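Long-range contacts in probable transcriptional regulator, LysR family protein (PDB 2QL3), which probably acts as a DNA-binding transcriptional regulator of the LysR family, this chain being its C-terminal effector-binding (substrate-binding) domain: residues 12-17 with 59-64; 78-83 with 155-160; 95-100 with 174-179. All coordinates share one frame; numbering follows the deposited sequence.

Overall arrangement
Within one domain with the periplasmic-binding-protein type of fold, contact 1 touches contact 2 and contact 2 touches contact 3; along the chain contact 1 closes first, and the segments of contacts 2 and 3 alternate. Contact 1 joins the loop after strand 5-11 to strand 57-61, near the centre of the chain. Contact 2 lies about 15 Å away between centres and meets it where Tyr61 CE1 lies 4.1 Å from Leu155 CB. Contact 3 is centred about 14 Å from contact 2, which it meets through CD1 of Ile174, 3.7 Å from CA of Met80. Contacts 1 and 3 do not touch, their centres being about 24 Å apart. Segments of contacts 1 and 2 also reach the second subunit; contact 3 does not.

Contact 1 (12-17 with 59-64); sequences YPALGP and IVYDLD
Tyr12 and Val60 bring the two backbones to 6.1 Å between their CA atoms, where the loop leaving strand 5-11 passes strand 57-61, its parallel neighbour in the mixed sheet of the LysR effector-binding domain, with no hydrogen bond across. The Tyr12 ring carries much of the contact. Its CB points toward the strand, and CG, set anti to the carbonyl carbon (chi1 -63°), continues that way; Val60 CG1 sits over one ring face, 3.7 Å from the Tyr12 ring centroid and 19° off the normal, a CH-pi contact. At the rim of the same ring, in its plane, Tyr61 CD2 lies 3.8 Å from Tyr12 CD2. Leu15 enters with both methyls: CD1 is 3.7 Å from Tyr61 CZ, while CD2 packs on the strand backbone, 3.6 Å from Val60 CA. The turn that presents Leu15 is closed by its own N bonding to Tyr12 O. Ala14 CB touches the Tyr61 hydroxyl. Leu46 of helix 43-51 packs on both Tyr12 and Val60. An alanine in place of Tyr12 would probably open a gap beside Leu46, leaving Val60 CG1 without its aromatic face and the Tyr61 ring freer to shift. Since no hydrogen bond spans the two segments, the loop is held to the strand here by the apolar fit of Tyr12, Leu15, Val60 and Tyr61.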
# COMPACT_ATOMS: atom_id res chain seq x y z
N TYR A 12 7.27 6.85 -6.77
CA TYR A 12 7.43 6.10 -5.51
C TYR A 12 6.04 5.55 -5.11
O TYR A 12 5.04 6.21 -5.33
CB TYR A 12 7.94 6.98 -4.36
CG TYR A 12 9.32 7.57 -4.56
CD1 TYR A 12 10.27 6.95 -5.40
CD2 TYR A 12 9.69 8.73 -3.88
CE1 TYR A 12 11.54 7.52 -5.60
CE2 TYR A 12 10.93 9.30 -4.06
CZ TYR A 12 11.86 8.68 -4.90
OH TYR A 12 13.07 9.27 -5.10
N PRO A 13 5.99 4.31 -4.55
CA PRO A 13 4.67 3.69 -4.30
C PRO A 13 3.62 4.50 -3.53
O PRO A 13 2.47 4.45 -3.90
CB PRO A 13 5.03 2.34 -3.60
CG PRO A 13 6.45 2.03 -4.15
CD PRO A 13 7.11 3.42 -4.19
N ALA A 14 4.03 5.26 -2.51
CA ALA A 14 3.14 6.13 -1.73
C ALA A 14 2.52 7.27 -2.54
O ALA A 14 1.55 7.90 -2.12
CB ALA A 14 3.92 6.69 -0.55
N LEU A 15 3.10 7.55 -3.69
CA LEU A 15 2.60 8.58 -4.58
C LEU A 15 1.62 7.96 -5.59
O LEU A 15 0.82 8.68 -6.21
CB LEU A 15 3.79 9.19 -5.32
CG LEU A 15 4.36 10.53 -4.85
CD1 LEU A 15 4.00 10.94 -3.51
CD2 LEU A 15 5.87 10.68 -5.09
N GLY A 16 1.71 6.64 -5.80
CA GLY A 16 0.83 5.94 -6.72
C GLY A 16 -0.67 6.15 -6.54
O GLY A 16 -1.35 6.40 -7.51
N PRO A 17 -1.22 6.01 -5.30
CA PRO A 17 -2.71 6.23 -5.11
C PRO A 17 -3.17 7.67 -4.80
O PRO A 17 -4.35 7.96 -4.82
CB PRO A 17 -3.06 5.35 -3.91
CG PRO A 17 -1.74 5.02 -3.24
CD PRO A 17 -0.58 5.51 -4.06
N ILE A 59 7.58 10.96 -10.87
CA ILE A 59 6.89 11.77 -9.90
C ILE A 59 7.44 11.34 -8.55
O ILE A 59 7.29 10.20 -8.14
CB ILE A 59 5.38 11.52 -9.90
CG1 ILE A 59 4.79 11.73 -11.32
CG2 ILE A 59 4.69 12.39 -8.84
CD1 ILE A 59 5.03 13.08 -11.92
N VAL A 60 8.12 12.27 -7.86
CA VAL A 60 8.86 11.91 -6.65
C VAL A 60 8.80 12.99 -5.58
O VAL A 60 8.51 14.15 -5.88
CB VAL A 60 10.38 11.60 -6.93
CG1 VAL A 60 10.52 10.33 -7.67
CG2 VAL A 60 11.06 12.73 -7.70
N TYR A 61 9.09 12.63 -4.33
CA TYR A 61 9.42 13.67 -3.37
C TYR A 61 10.78 14.25 -3.68
O TYR A 61 11.72 13.53 -3.98
CB TYR A 61 9.43 13.15 -1.94
CG TYR A 61 8.22 12.39 -1.45
CD1 TYR A 61 7.01 13.03 -1.22
CD2 TYR A 61 8.32 11.04 -1.14
CE1 TYR A 61 5.92 12.34 -0.68
CE2 TYR A 61 7.21 10.32 -0.65
CZ TYR A 61 6.02 10.99 -0.42
OH TYR A 61 4.92 10.31 0.09
N ASP A 62 10.92 15.57 -3.55
CA ASP A 62 12.23 16.20 -3.74
C ASP A 62 12.98 16.09 -2.42
O ASP A 62 13.05 17.06 -1.64
CB ASP A 62 12.02 17.66 -4.13
CG ASP A 62 13.30 18.41 -4.48
OD1 ASP A 62 14.41 17.82 -4.67
OD2 ASP A 62 13.18 19.63 -4.54
N LEU A 63 13.46 14.86 -2.16
CA LEU A 63 14.36 14.49 -1.06
C LEU A 63 15.46 13.58 -1.62
O LEU A 63 15.19 12.56 -2.29
CB LEU A 63 13.61 13.74 0.07
CG LEU A 63 12.47 14.47 0.78
CD1 LEU A 63 11.67 13.57 1.65
CD2 LEU A 63 13.02 15.64 1.60
N ASP A 64 16.72 13.97 -1.38
CA ASP A 64 17.89 13.14 -1.75
C ASP A 64 17.98 12.80 -3.27
O ASP A 64 18.38 11.71 -3.64
CB ASP A 64 17.90 11.81 -0.91
CG ASP A 64 17.73 12.02 0.65
OD1 ASP A 64 18.34 12.94 1.20
OD2 ASP A 64 17.03 11.19 1.35

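Contact 2 (78-83 with 155-160); sequences EPMVVL and LQRPRV
Met80, modelled as selenomethionine, meets Arg157 and the backbone before it with the far end of its side chain. Its SE lies 3.7 Å from CB of Arg157, and the two side chains cross at about a right angle. The terminal CE turns onto the main chain, 3.8 Å from C of Gln156 and 3.9 Å from C of Leu155. The reach begins with CG set between the backbone N and the carbonyl carbon (chi1 72°), and bends further along the chain carry the methyl to the loop. Beside this, Pro79 CG touches Leu155 CD1 at 4.1 Å, the two side chains lying alongside and pointing the same way; here the backbones come closest, with 4.6 Å between the CA atoms of Pro79 and Leu155.

Around this first shell, the pairing of strand 69-84 with strand 152-154 sets the spacing: Met80 bonds through its backbone to Leu154, just before the loop departs. The contact thus packs that loop on strand 69-84 of the effector-binding domain. His117 of helix 114-125 packs on both Pro79 and Leu155, and Val171 of strand 169-173 touches both Met80 and Arg157. The charged end of Arg157 has its partner beyond the segments, in a salt bridge from NH2 to Asp161. Further along, Arg159 NH1 donates to O of Glu165 of the second subunit.

No hydrogen bond spans the two segments. The thioether-type end of Met80 rests on the aliphatic base of Arg157 and its methyl on the carbonyl carbons of Leu155 and Gln156, so contact is apolar close to the backbone while the guanidinium is engaged by a carboxylate.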
# COMPACT_ATOMS: atom_id res chain seq x y z
N GLU A 78 3.45 19.63 4.30
CA GLU A 78 4.02 19.56 5.64
C GLU A 78 3.92 18.13 6.19
O GLU A 78 2.85 17.55 6.15
CB GLU A 78 3.15 20.46 6.49
CG GLU A 78 3.67 21.83 6.79
CD GLU A 78 4.05 21.93 8.27
OE1 GLU A 78 5.26 22.16 8.52
OE2 GLU A 78 3.15 21.77 9.17
N PRO A 79 5.01 17.56 6.73
CA PRO A 79 4.79 16.32 7.53
C PRO A 79 3.78 16.56 8.65
O PRO A 79 3.77 17.68 9.23
CB PRO A 79 6.16 16.03 8.17
CG PRO A 79 7.15 16.89 7.40
CD PRO A 79 6.43 17.97 6.65
N MSE A 80 2.95 15.54 8.92
CA MSE A 80 1.94 15.54 9.99
C MSE A 80 2.01 14.28 10.88
O MSE A 80 2.47 13.21 10.48
CB MSE A 80 0.53 15.69 9.42
CG MSE A 80 -0.01 14.46 8.67
SE MSE A 80 -1.17 14.95 7.13
CE MSE A 80 0.13 15.27 5.70
N VAL A 81 1.61 14.46 12.12
CA VAL A 81 1.45 13.35 13.03
C VAL A 81 0.07 12.71 12.81
O VAL A 81 -0.88 13.42 12.52
CB VAL A 81 1.67 13.81 14.55
CG1 VAL A 81 1.09 12.82 15.50
CG2 VAL A 81 3.16 13.88 14.79
N VAL A 82 0.01 11.37 12.90
CA VAL A 82 -1.23 10.65 12.76
C VAL A 82 -1.34 9.78 13.97
O VAL A 82 -0.38 9.08 14.33
CB VAL A 82 -1.33 9.88 11.38
CG1 VAL A 82 -2.73 9.34 11.15
CG2 VAL A 82 -0.91 10.77 10.21
N LEU A 83 -2.50 9.87 14.62
CA LEU A 83 -2.83 9.19 15.89
C LEU A 83 -4.11 8.38 15.71
O LEU A 83 -4.95 8.66 14.81
CB LEU A 83 -3.18 10.23 16.95
CG LEU A 83 -2.09 10.94 17.76
CD1 LEU A 83 -0.65 10.65 17.32
CD2 LEU A 83 -2.41 12.42 17.99
N LEU A 155 3.69 12.13 5.06
CA LEU A 155 3.89 13.26 4.17
C LEU A 155 2.63 13.51 3.36
O LEU A 155 2.50 14.54 2.69
CB LEU A 155 5.09 13.01 3.22
CG LEU A 155 6.47 13.35 3.80
CD1 LEU A 155 6.61 14.85 3.84
CD2 LEU A 155 6.66 12.85 5.23
N GLN A 156 1.73 12.55 3.37
CA GLN A 156 0.49 12.75 2.66
C GLN A 156 -0.71 12.31 3.48
O GLN A 156 -0.60 11.53 4.43
CB GLN A 156 0.51 11.97 1.35
CG GLN A 156 1.73 12.25 0.48
CD GLN A 156 1.62 11.49 -0.77
OE1 GLN A 156 2.20 10.39 -0.90
NE2 GLN A 156 0.83 12.02 -1.70
N ARG A 157 -1.86 12.79 3.07
CA ARG A 157 -3.09 12.58 3.80
C ARG A 157 -4.21 12.14 2.85
O ARG A 157 -4.77 12.95 2.16
CB ARG A 157 -3.50 13.86 4.54
CG ARG A 157 -4.93 13.80 5.03
CD ARG A 157 -5.22 14.20 6.41
NE ARG A 157 -5.56 15.60 6.58
CZ ARG A 157 -6.44 16.11 7.45
NH1 ARG A 157 -6.58 17.43 7.49
NH2 ARG A 157 -7.20 15.38 8.26
N PRO A 158 -4.57 10.83 2.88
CA PRO A 158 -5.77 10.36 2.17
C PRO A 158 -6.97 11.23 2.46
O PRO A 158 -7.16 11.70 3.59
CB PRO A 158 -5.97 8.94 2.72
CG PRO A 158 -4.55 8.49 3.01
CD PRO A 158 -3.86 9.73 3.57
N ARG A 159 -7.82 11.41 1.46
CA ARG A 159 -8.95 12.34 1.60
C ARG A 159 -9.96 12.04 2.70
O ARG A 159 -10.56 12.98 3.25
CB ARG A 159 -9.66 12.56 0.25
CG ARG A 159 -9.77 14.09 -0.05
CD ARG A 159 -9.83 14.49 -1.52
NE ARG A 159 -8.69 15.27 -1.99
CZ ARG A 159 -8.10 15.09 -3.18
NH1 ARG A 159 -8.53 14.15 -4.02
NH2 ARG A 159 -7.06 15.85 -3.55
N VAL A 160 -10.15 10.74 3.00
CA VAL A 160 -11.05 10.29 4.05
C VAL A 160 -10.25 9.69 5.21
O VAL A 160 -9.50 8.74 5.01
CB VAL A 160 -12.07 9.26 3.50
CG1 VAL A 160 -13.15 8.95 4.51
CG2 VAL A 160 -12.74 9.83 2.32

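Contact 3 (95-100 with 174-179); sequences PVRLAD and IAEPKP
Val96 and Ile174 form a single isolated beta bridge, their CA atoms 5.1 Å apart, which ties two loops together at the edge of a domain with the periplasmic-binding-protein type of fold. One loop leads from strand 69-84 towards strand 106-109, the other from strand 169-173 to strand 182-189. The touching parts run 76° apart, consistent with a pairing limited to one bridge.

Among the backbone bonds, Ala175 N donates to Val96 O at 3.1 Å, and Ile174 CA adds a CA-H...O contact to the same oxygen. Val96 is also backbone-bonded to Pro173, which holds the bridge from the strand side. A water takes up the next position, accepting from Leu98 N and donating to Ala175 O. It thus links the 3-10 segment that begins at Leu98 to the second loop where no direct bond is made.

The apolar contacts lie on both flanks of this seam. Pro95 CB meets Ala175 CB at 3.8 Å, and Leu98 CD1 reaches Ile174 CG2 at 3.9 Å. Leu98 continues into helix 114-125, on Val121, Cys122 and Ala125, while Val96 and Ile174 both rest on Val81 of strand 69-84.

Charge enters through Arg97 and Glu176, whose side chains cross at about a right angle. The Arg97 chain bends at an eclipsed chi3 (-2°), which sets NE beside Glu176 CG. The salt bridge between Arg97 NE and Glu176 OE1 is long at 3.9 Å, so its pull is likely to be modest. Arg97 NE, buried here, has no hydrogen-bonding partner in the model. The firmer grip is on the carbonyl of the cis peptide that joins Glu176 to Pro177: Arg97 NH1 donates to Glu176 O at 2.8 Å, with an N-H...O angle of 142°.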
# COMPACT_ATOMS: atom_id res chain seq x y z
N PRO A 95 -1.68 21.91 17.33
CA PRO A 95 -0.55 21.09 16.90
C PRO A 95 0.13 20.30 18.05
O PRO A 95 0.06 20.70 19.22
CB PRO A 95 0.40 22.11 16.29
CG PRO A 95 -0.39 23.40 16.18
CD PRO A 95 -1.34 23.34 17.33
N VAL A 96 0.80 19.20 17.72
CA VAL A 96 1.54 18.48 18.77
C VAL A 96 3.00 18.90 18.71
O VAL A 96 3.49 19.20 17.65
CB VAL A 96 1.46 16.93 18.66
CG1 VAL A 96 0.02 16.44 18.75
CG2 VAL A 96 2.12 16.45 17.41
N ARG A 97 3.67 18.99 19.85
CA ARG A 97 5.11 19.00 19.78
C ARG A 97 5.59 17.57 19.84
O ARG A 97 5.23 16.82 20.73
CB ARG A 97 5.80 19.87 20.80
CG ARG A 97 5.05 20.36 21.98
CD ARG A 97 5.86 21.52 22.65
NE ARG A 97 7.13 21.74 21.96
CZ ARG A 97 8.31 21.21 22.28
NH1 ARG A 97 9.38 21.48 21.53
NH2 ARG A 97 8.42 20.40 23.35
N LEU A 98 6.37 17.18 18.85
CA LEU A 98 6.74 15.80 18.65
C LEU A 98 7.43 15.27 19.89
O LEU A 98 7.26 14.11 20.26
CB LEU A 98 7.71 15.76 17.50
CG LEU A 98 7.54 14.90 16.27
CD1 LEU A 98 8.27 15.63 15.18
CD2 LEU A 98 8.18 13.58 16.52
N ALA A 99 8.23 16.13 20.51
CA ALA A 99 8.88 15.81 21.78
C ALA A 99 7.93 15.15 22.78
O ALA A 99 8.39 14.38 23.64
CB ALA A 99 9.50 17.09 22.39
N ASP A 100 6.62 15.44 22.68
CA ASP A 100 5.61 14.91 23.62
C ASP A 100 5.27 13.44 23.36
O ASP A 100 4.65 12.80 24.18
CB ASP A 100 4.34 15.78 23.64
CG ASP A 100 4.61 17.21 24.19
OD1 ASP A 100 3.68 18.05 24.23
OD2 ASP A 100 5.78 17.49 24.56
N ILE A 174 2.40 19.48 13.30
CA ILE A 174 3.56 19.55 14.19
C ILE A 174 4.07 21.00 14.37
O ILE A 174 4.08 21.79 13.45
CB ILE A 174 4.72 18.65 13.63
CG1 ILE A 174 4.22 17.20 13.43
CG2 ILE A 174 5.97 18.75 14.56
CD1 ILE A 174 4.76 16.42 12.19
N ALA A 175 4.44 21.35 15.59
CA ALA A 175 4.96 22.66 15.89
C ALA A 175 6.13 22.55 16.84
O ALA A 175 6.37 21.49 17.47
CB ALA A 175 3.87 23.56 16.46
N GLU A 176 6.85 23.66 16.94
CA GLU A 176 8.04 23.84 17.78
C GLU A 176 9.07 22.74 17.80
O GLU A 176 9.18 22.03 18.82
CB GLU A 176 7.72 24.29 19.20
CG GLU A 176 6.43 23.83 19.76
CD GLU A 176 5.71 24.95 20.48
OE1 GLU A 176 6.29 25.48 21.47
OE2 GLU A 176 4.57 25.27 20.06
N PRO A 177 9.87 22.61 16.71
CA PRO A 177 9.70 23.47 15.52
C PRO A 177 8.72 22.88 14.52
O PRO A 177 8.42 21.68 14.55
CB PRO A 177 11.11 23.48 14.89
CG PRO A 177 11.61 22.04 15.16
CD PRO A 177 11.04 21.70 16.57
N LYS A 178 8.21 23.74 13.65
CA LYS A 178 7.41 23.33 12.52
C LYS A 178 8.37 22.57 11.58
O LYS A 178 9.43 23.09 11.27
CB LYS A 178 6.84 24.59 11.84
CG LYS A 178 5.50 24.40 11.20
CD LYS A 178 5.29 25.22 9.96
CE LYS A 178 3.80 25.32 9.74
NZ LYS A 178 3.45 25.78 8.37
N PRO A 179 8.04 21.33 11.17
CA PRO A 179 8.87 20.63 10.18
C PRO A 179 8.88 21.23 8.77
O PRO A 179 7.95 21.90 8.35
CB PRO A 179 8.28 19.23 10.18
CG PRO A 179 6.84 19.45 10.57
CD PRO A 179 6.95 20.47 11.65
O HOH W 1 7.77 19.21 17.10